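Local coordinates for protein deoxyhypusine hydroxylase (Homo sapiens, PDB 4D50) that hydroxylates the deoxyhypusine side chain of translation factor eIF5A at a non-haem diiron centre, completing the formation of hypusine, at residues H245-E249 against E276-V280; H61-Y65 against H94-E98; D54-L58 against R272-S277. All blocks are in the same frame, centred on the assembly; numbering follows the deposited sequence.

Contact 1 (H245-E249 against E276-V280); sequences HECAE and ESCEV. With FE (Fe (III) ion), chain D; PER (peroxide ion), chain E; GAI (guanidine), chain F.
Both segments are α-helical, turns from the middle of helix 241-254 and the first half of helix 272-289, running nearly parallel: the short axes pass 8.7 Å apart with 9° between their directions. CA of His245 faces CA of Ser277 at 5.9 Å, and CA of Ala248 faces CA of Cys278 at 6.1 Å. His245 leads, with chi1 at 129° and chi2 at 79°, so that its ring lies between the iron and the neighbouring helix. ND1 donates to Ser277 OG (2.7 Å, 165° at the hydrogen), which fixes the ring and leaves NE2 to bind iron at 2.2 Å. The CA-to-CB bond of Glu246 points away from helix 272-289; its OE1 holds the same iron at 2.1 Å, OE2 accepts from iron-bound water 1 at 2.7 Å, and peroxide O2 lies 2.2 Å from the metal. This His-Glu pair on one HEAT-like repeat, joined by His61 from helix 57-70, makes up one half of the diiron site. Ala248 turns toward the other helix, its CB 4.0 Å from Ser277 CB and 4.3 Å from Cys278 SG. Glu249, chi1 m, brings CG to 4.2 Å from Ser277 OG, the serine hydroxyl itself donating back to the carbonyl O of Val273.

Contact 2 (H61-Y65 against H94-E98); sequences HELAY and HEAGE. With FE (Fe (III) ion), chain C; FE (Fe (III) ion), chain D; PER (peroxide ion), chain E.
The peroxo-diiron centre lies against this pair of helices, one from each of two successive HEAT-like repeats. Segments 61-65 and 94-98 are both α-helical and almost exactly parallel (3°), their short axes 8.1 Å apart; CA of His61 pairs with CA of Glu95 at 5.7 Å, CA of Ala64 with CA of Ala96 at 5.1 Å. Close packing is possible because small residues meet: Ala64 CB lies 3.8 Å from Ala96 N and 4.4 Å from Ala96 CB, with Leu79 of helix 76-84 touching both alanines. Glu95 (chi1 t, chi2 p) fills the gap between the helices, its CG 3.1 Å from His61 O and its OE2 3.7 Å from Tyr65 CD1 at the ring edge. Tyr65 OH (chi1 t) is hydrogen-bonded to Tyr216 OH. His61, chi1 107°, donates from ND1 to Leu58 O and binds one iron through NE2 at 2.3 Å. The second iron takes His94 NE2 at 2.2 Å and Glu95 OE1 at 2.1 Å, while His94 ND1 is hydrogen-bonded to Thr126 OG1. Peroxide links the metals, O2 lying 2.2 Å from the iron of His61 and O1 2.2 Å from that of His94; water 2 bridges them too. A His-Glu pair recurs on these HEAT-like repeat helices; at 94-95 both residues bind iron, at 61-62 the histidine alone does, and parallel helices carrying such ligands build the diiron site of deoxyhypusine hydroxylase.

Contact 3 (D54-L58 against R272-S277); sequences DDSAL and RVVRES
Glu276 is the polar centre here, its side chain extended (chi1 m, chi2 t) from helix 272-289 toward the turn that leads into helix 57-70. Ser56 OG donates to Glu276 OE1 at 2.6 Å, and water 4 donates a second hydrogen bond to OE1 at 2.8 Å while accepting from Leu58 N at 3.0 Å. The other carboxylate oxygen, OE2, takes Arg272 NE at 2.9 Å, a salt bridge one turn back along the same helix. Arg272, extended with t rotamers, also reaches a second carboxylate: NH1 donates to Asp55 OD2 at 3.2 Å, with 173° at the hydrogen, completing an Asp55-Arg272-Glu276 network, and Asp55 O and Ser56 CA lie over one face of the guanidinium. Residues 54-56 are non-helical. Asp54 OD2 accepts from Ser56 N at 2.8 Å in an Asx turn, and its OD1 pairs with Arg29. Ser56, with psi 116°, is the N-cap of helix 57-70, its OG accepting from Leu59 N. The contact thus brings the start of a helix in the N-terminal HEAT repeats against the first turns of the C-terminal helix, 214 residues further on. Beneath the charges the packing turns apolar. CA of Leu58 and CA of Val273 approach to 5.5 Å; Ala57 CB lies 4.2 Å from Val273 CG2, and Leu58 CB 4.2 Å from Val273 CG1. Leu58 (chi1 t, chi2 p) extends CD1 to 3.5 Å from Ser277 OG, which accepts a hydrogen bond from ND1 of the iron ligand His245.

Contact 2 lies among the N-terminal HEAT repeats and contact 1 among the C-terminal ones, their centres about 16 Å apart; along the chain, contact 2 is closed before contact 1 opens. Contact 3 joins the two halves, its centre about 9 Å from contact 1 and 14 Å from contact 2. It shares helix 272-289, with Glu276 and Ser277, with contact 1, and helix 57-70 with contact 2, whose two segments both fall between its own in sequence. His245 NE2 and His61 NE2 come within 3.3 Å of each other on one iron, and peroxide and two waters are common to contacts 1 and 2. The diiron site is therefore assembled where the two HEAT halves face each other.

Contact 1 (H245-E249 against E276-V280)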
# COMPACT_ATOMS: atom_id res chain seq x y z
N HIS A 245 5.15 2.43 10.02
CA HIS A 245 3.67 2.35 9.74
C HIS A 245 3.25 1.08 9.01
O HIS A 245 2.25 0.44 9.38
CB HIS A 245 3.16 3.59 9.00
CG HIS A 245 2.37 3.26 7.80
ND1 HIS A 245 1.05 2.88 7.88
CD2 HIS A 245 2.67 3.34 6.48
CE1 HIS A 245 0.60 2.62 6.67
NE2 HIS A 245 1.53 2.97 5.80
N GLU A 246 4.03 0.65 7.98
CA GLU A 246 3.66 -0.50 7.23
C GLU A 246 3.75 -1.78 8.08
O GLU A 246 2.89 -2.66 7.97
CB GLU A 246 4.54 -0.58 5.95
CG GLU A 246 3.82 -1.15 4.76
CD GLU A 246 2.64 -0.33 4.34
OE1 GLU A 246 2.77 0.85 4.04
OE2 GLU A 246 1.54 -0.92 4.34
N CYS A 247 4.77 -1.81 8.93
CA CYS A 247 5.00 -2.88 9.91
C CYS A 247 3.85 -2.94 10.92
O CYS A 247 3.33 -4.00 11.20
CB CYS A 247 6.36 -2.75 10.56
SG CYS A 247 7.68 -3.20 9.41
N ALA A 248 3.37 -1.78 11.35
CA ALA A 248 2.27 -1.72 12.27
C ALA A 248 0.98 -2.27 11.59
O ALA A 248 0.20 -3.05 12.18
CB ALA A 248 2.05 -0.29 12.71
N GLU A 249 0.73 -1.84 10.35
CA GLU A 249 -0.40 -2.36 9.58
C GLU A 249 -0.32 -3.85 9.44
O GLU A 249 -1.34 -4.51 9.57
CB GLU A 249 -0.46 -1.75 8.18
CG GLU A 249 -1.16 -0.42 8.06
CD GLU A 249 -1.94 -0.25 6.73
OE1 GLU A 249 -2.19 -1.18 5.92
OE2 GLU A 249 -2.34 0.88 6.50
N GLU A 276 -1.42 6.57 14.27
CA GLU A 276 -2.70 6.33 13.61
C GLU A 276 -2.81 4.96 13.05
O GLU A 276 -3.91 4.37 13.10
CB GLU A 276 -2.91 7.36 12.52
CG GLU A 276 -3.20 8.71 13.09
CD GLU A 276 -3.43 9.79 12.02
OE1 GLU A 276 -3.26 9.60 10.76
OE2 GLU A 276 -3.82 10.90 12.51
N SER A 277 -1.70 4.41 12.55
CA SER A 277 -1.74 2.99 12.13
C SER A 277 -2.08 2.06 13.27
O SER A 277 -2.90 1.14 13.12
CB SER A 277 -0.46 2.48 11.41
OG SER A 277 -0.40 3.14 10.18
N CYS A 278 -1.48 2.32 14.47
CA CYS A 278 -1.76 1.48 15.63
C CYS A 278 -3.23 1.57 16.11
O CYS A 278 -3.87 0.56 16.43
CB CYS A 278 -0.76 1.80 16.78
SG CYS A 278 0.93 1.43 16.48
N GLU A 279 -3.75 2.79 16.16
CA GLU A 279 -5.17 3.09 16.39
C GLU A 279 -6.17 2.36 15.53
O GLU A 279 -7.05 1.66 16.04
CB GLU A 279 -5.41 4.60 16.27
CG GLU A 279 -6.91 5.00 16.41
CD GLU A 279 -7.19 6.48 16.19
OE1 GLU A 279 -6.26 7.28 16.08
OE2 GLU A 279 -8.38 6.85 16.08
N VAL A 280 -6.00 2.49 14.23
CA VAL A 280 -6.84 1.84 13.27
C VAL A 280 -6.74 0.31 13.44
O VAL A 280 -7.79 -0.35 13.43
CB VAL A 280 -6.50 2.32 11.84
CG1 VAL A 280 -7.24 1.51 10.79
CG2 VAL A 280 -6.89 3.80 11.73
FE FE D . 1.59 2.54 3.64
O1 PER E . 3.25 4.06 2.03
O2 PER E . 3.39 3.76 3.53
C GAI F . -7.82 1.15 20.18
N1 GAI F . -8.82 0.39 19.98
N2 GAI F . -7.18 1.04 21.32
N3 GAI F . -7.36 2.03 19.29
O HOH W 1 -0.08 1.18 3.78
O HOH W 2 1.72 1.70 1.41

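Contact 2 (H61-Y65 against H94-E98)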
# COMPACT_ATOMS: atom_id res chain seq x y z
N HIS A 61 -2.61 8.84 1.90
CA HIS A 61 -1.90 7.82 1.14
C HIS A 61 -2.77 6.59 0.92
O HIS A 61 -2.68 5.97 -0.16
CB HIS A 61 -0.53 7.57 1.76
CG HIS A 61 -0.42 6.26 2.49
ND1 HIS A 61 -1.17 5.96 3.60
CD2 HIS A 61 0.32 5.17 2.20
CE1 HIS A 61 -0.82 4.74 4.02
NE2 HIS A 61 0.06 4.23 3.16
N GLU A 62 -3.70 6.29 1.83
CA GLU A 62 -4.67 5.18 1.61
C GLU A 62 -5.67 5.55 0.45
O GLU A 62 -6.13 4.71 -0.35
CB GLU A 62 -5.41 4.90 2.88
CG GLU A 62 -5.70 3.45 3.21
CD GLU A 62 -4.44 2.73 3.67
OE1 GLU A 62 -3.74 3.21 4.58
OE2 GLU A 62 -4.12 1.74 3.00
N LEU A 63 -6.01 6.82 0.41
CA LEU A 63 -6.85 7.30 -0.68
C LEU A 63 -6.19 6.96 -1.96
O LEU A 63 -6.83 6.52 -2.94
CB LEU A 63 -7.09 8.80 -0.64
CG LEU A 63 -7.61 9.41 0.67
CD1 LEU A 63 -7.59 10.90 0.54
CD2 LEU A 63 -8.99 8.93 0.94
N ALA A 64 -4.92 7.34 -2.05
CA ALA A 64 -4.21 7.10 -3.33
C ALA A 64 -4.09 5.61 -3.59
O ALA A 64 -4.27 5.18 -4.75
CB ALA A 64 -2.80 7.72 -3.33
N TYR A 65 -3.77 4.81 -2.59
CA TYR A 65 -3.70 3.37 -2.78
C TYR A 65 -4.99 2.78 -3.34
O TYR A 65 -5.01 2.04 -4.31
CB TYR A 65 -3.38 2.69 -1.45
CG TYR A 65 -3.39 1.19 -1.45
CD1 TYR A 65 -2.37 0.46 -2.04
CD2 TYR A 65 -4.52 0.49 -1.00
CE1 TYR A 65 -2.40 -0.95 -2.06
CE2 TYR A 65 -4.54 -0.88 -0.96
CZ TYR A 65 -3.53 -1.60 -1.57
OH TYR A 65 -3.59 -2.94 -1.50
N HIS A 94 4.48 9.13 -3.13
CA HIS A 94 4.88 7.78 -3.57
C HIS A 94 3.63 6.99 -3.91
O HIS A 94 3.53 6.37 -5.03
CB HIS A 94 5.75 7.03 -2.53
CG HIS A 94 5.23 5.68 -2.20
ND1 HIS A 94 5.34 4.60 -3.05
CD2 HIS A 94 4.59 5.25 -1.11
CE1 HIS A 94 4.73 3.57 -2.50
NE2 HIS A 94 4.28 3.93 -1.31
N GLU A 95 2.66 7.03 -3.02
CA GLU A 95 1.47 6.21 -3.19
C GLU A 95 0.71 6.60 -4.47
O GLU A 95 0.13 5.76 -5.16
CB GLU A 95 0.53 6.21 -1.96
CG GLU A 95 -0.24 4.95 -1.78
CD GLU A 95 0.63 3.75 -1.46
OE1 GLU A 95 1.51 3.78 -0.52
OE2 GLU A 95 0.55 2.73 -2.22
N ALA A 96 0.67 7.88 -4.75
CA ALA A 96 -0.03 8.40 -5.99
C ALA A 96 0.78 7.88 -7.23
O ALA A 96 0.13 7.48 -8.21
CB ALA A 96 -0.13 9.94 -6.01
N GLY A 97 2.13 7.93 -7.23
CA GLY A 97 2.87 7.39 -8.35
C GLY A 97 2.65 5.91 -8.56
O GLY A 97 2.45 5.45 -9.68
N GLU A 98 2.75 5.16 -7.49
CA GLU A 98 2.40 3.72 -7.57
C GLU A 98 0.98 3.47 -8.13
O GLU A 98 0.79 2.56 -8.92
CB GLU A 98 2.52 3.00 -6.20
CG GLU A 98 2.23 1.50 -6.30
CD GLU A 98 2.45 0.73 -5.02
OE1 GLU A 98 3.42 1.04 -4.29
OE2 GLU A 98 1.71 -0.26 -4.84
FE FE C . 3.14 2.76 0.21
FE FE D . 1.59 2.54 3.64
O1 PER E . 3.25 4.06 2.03
O2 PER E . 3.39 3.76 3.53
O HOH W 3 2.83 1.18 -1.24
O HOH W 2 1.72 1.70 1.41
O HOH W 1 -0.08 1.18 3.78

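Contact 3 (D54-L58 against R272-S277)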
# COMPACT_ATOMS: atom_id res chain seq x y z
N ASP A 54 -7.34 16.47 3.63
CA ASP A 54 -7.18 16.12 5.02
C ASP A 54 -5.75 16.25 5.52
O ASP A 54 -4.76 16.24 4.77
CB ASP A 54 -7.61 14.66 5.24
CG ASP A 54 -7.92 14.35 6.68
OD1 ASP A 54 -9.01 14.71 7.18
OD2 ASP A 54 -7.05 13.74 7.35
N ASP A 55 -5.67 16.45 6.82
CA ASP A 55 -4.47 16.54 7.55
C ASP A 55 -3.66 15.27 7.72
O ASP A 55 -2.47 15.33 7.94
CB ASP A 55 -4.91 16.86 9.01
CG ASP A 55 -4.26 18.00 9.56
OD1 ASP A 55 -3.85 18.90 8.77
OD2 ASP A 55 -4.19 17.98 10.84
N SER A 56 -4.33 14.13 7.72
CA SER A 56 -3.70 12.86 7.99
C SER A 56 -2.98 12.32 6.77
O SER A 56 -3.62 11.91 5.85
CB SER A 56 -4.74 11.86 8.44
OG SER A 56 -4.28 10.47 8.48
N ALA A 57 -1.66 12.20 6.87
CA ALA A 57 -0.83 11.59 5.75
C ALA A 57 -1.21 10.12 5.57
O ALA A 57 -1.28 9.62 4.42
CB ALA A 57 0.66 11.67 6.06
N LEU A 58 -1.44 9.42 6.67
CA LEU A 58 -1.94 8.02 6.67
C LEU A 58 -3.23 7.91 5.84
O LEU A 58 -3.30 7.13 4.87
CB LEU A 58 -2.20 7.47 8.06
CG LEU A 58 -2.68 6.02 8.03
CD1 LEU A 58 -1.59 5.08 7.55
CD2 LEU A 58 -3.12 5.53 9.41
N ARG A 272 2.95 10.65 14.03
CA ARG A 272 1.53 10.59 13.78
C ARG A 272 1.17 9.46 12.89
O ARG A 272 0.17 8.79 13.15
CB ARG A 272 1.05 11.90 13.11
CG ARG A 272 -0.45 11.90 12.95
CD ARG A 272 -0.91 13.32 12.66
NE ARG A 272 -2.32 13.33 12.38
CZ ARG A 272 -2.99 14.41 11.98
NH1 ARG A 272 -2.38 15.56 11.87
NH2 ARG A 272 -4.27 14.32 11.71
N VAL A 273 1.95 9.18 11.84
CA VAL A 273 1.60 8.10 10.94
C VAL A 273 1.64 6.72 11.67
O VAL A 273 0.80 5.83 11.44
CB VAL A 273 2.51 8.08 9.70
CG1 VAL A 273 1.96 7.12 8.67
CG2 VAL A 273 2.62 9.49 9.08
N VAL A 274 2.59 6.56 12.58
CA VAL A 274 2.68 5.39 13.41
C VAL A 274 1.58 5.27 14.46
O VAL A 274 0.90 4.22 14.56
CB VAL A 274 4.09 5.29 14.09
CG1 VAL A 274 4.14 4.09 15.05
CG2 VAL A 274 5.14 5.16 12.99
N ARG A 275 1.32 6.32 15.22
CA ARG A 275 0.13 6.30 16.10
C ARG A 275 -1.16 5.94 15.42
O ARG A 275 -1.97 5.16 15.92
CB ARG A 275 -0.09 7.65 16.84
CG ARG A 275 0.98 8.12 17.79
CD ARG A 275 0.38 9.33 18.53
NE ARG A 275 -0.05 10.47 17.72
CZ ARG A 275 0.78 11.44 17.30
NH1 ARG A 275 2.08 11.32 17.48
NH2 ARG A 275 0.34 12.48 16.60
N GLU A 276 -1.42 6.57 14.27
CA GLU A 276 -2.70 6.33 13.61
C GLU A 276 -2.81 4.96 13.05
O GLU A 276 -3.91 4.37 13.10
CB GLU A 276 -2.91 7.36 12.52
CG GLU A 276 -3.20 8.71 13.09
CD GLU A 276 -3.43 9.79 12.02
OE1 GLU A 276 -3.26 9.60 10.76
OE2 GLU A 276 -3.82 10.90 12.51
N SER A 277 -1.70 4.41 12.55
CA SER A 277 -1.74 2.99 12.13
C SER A 277 -2.08 2.06 13.27
O SER A 277 -2.90 1.14 13.12
CB SER A 277 -0.46 2.48 11.41
OG SER A 277 -0.40 3.14 10.18
O HOH W 4 -0.85 10.21 9.55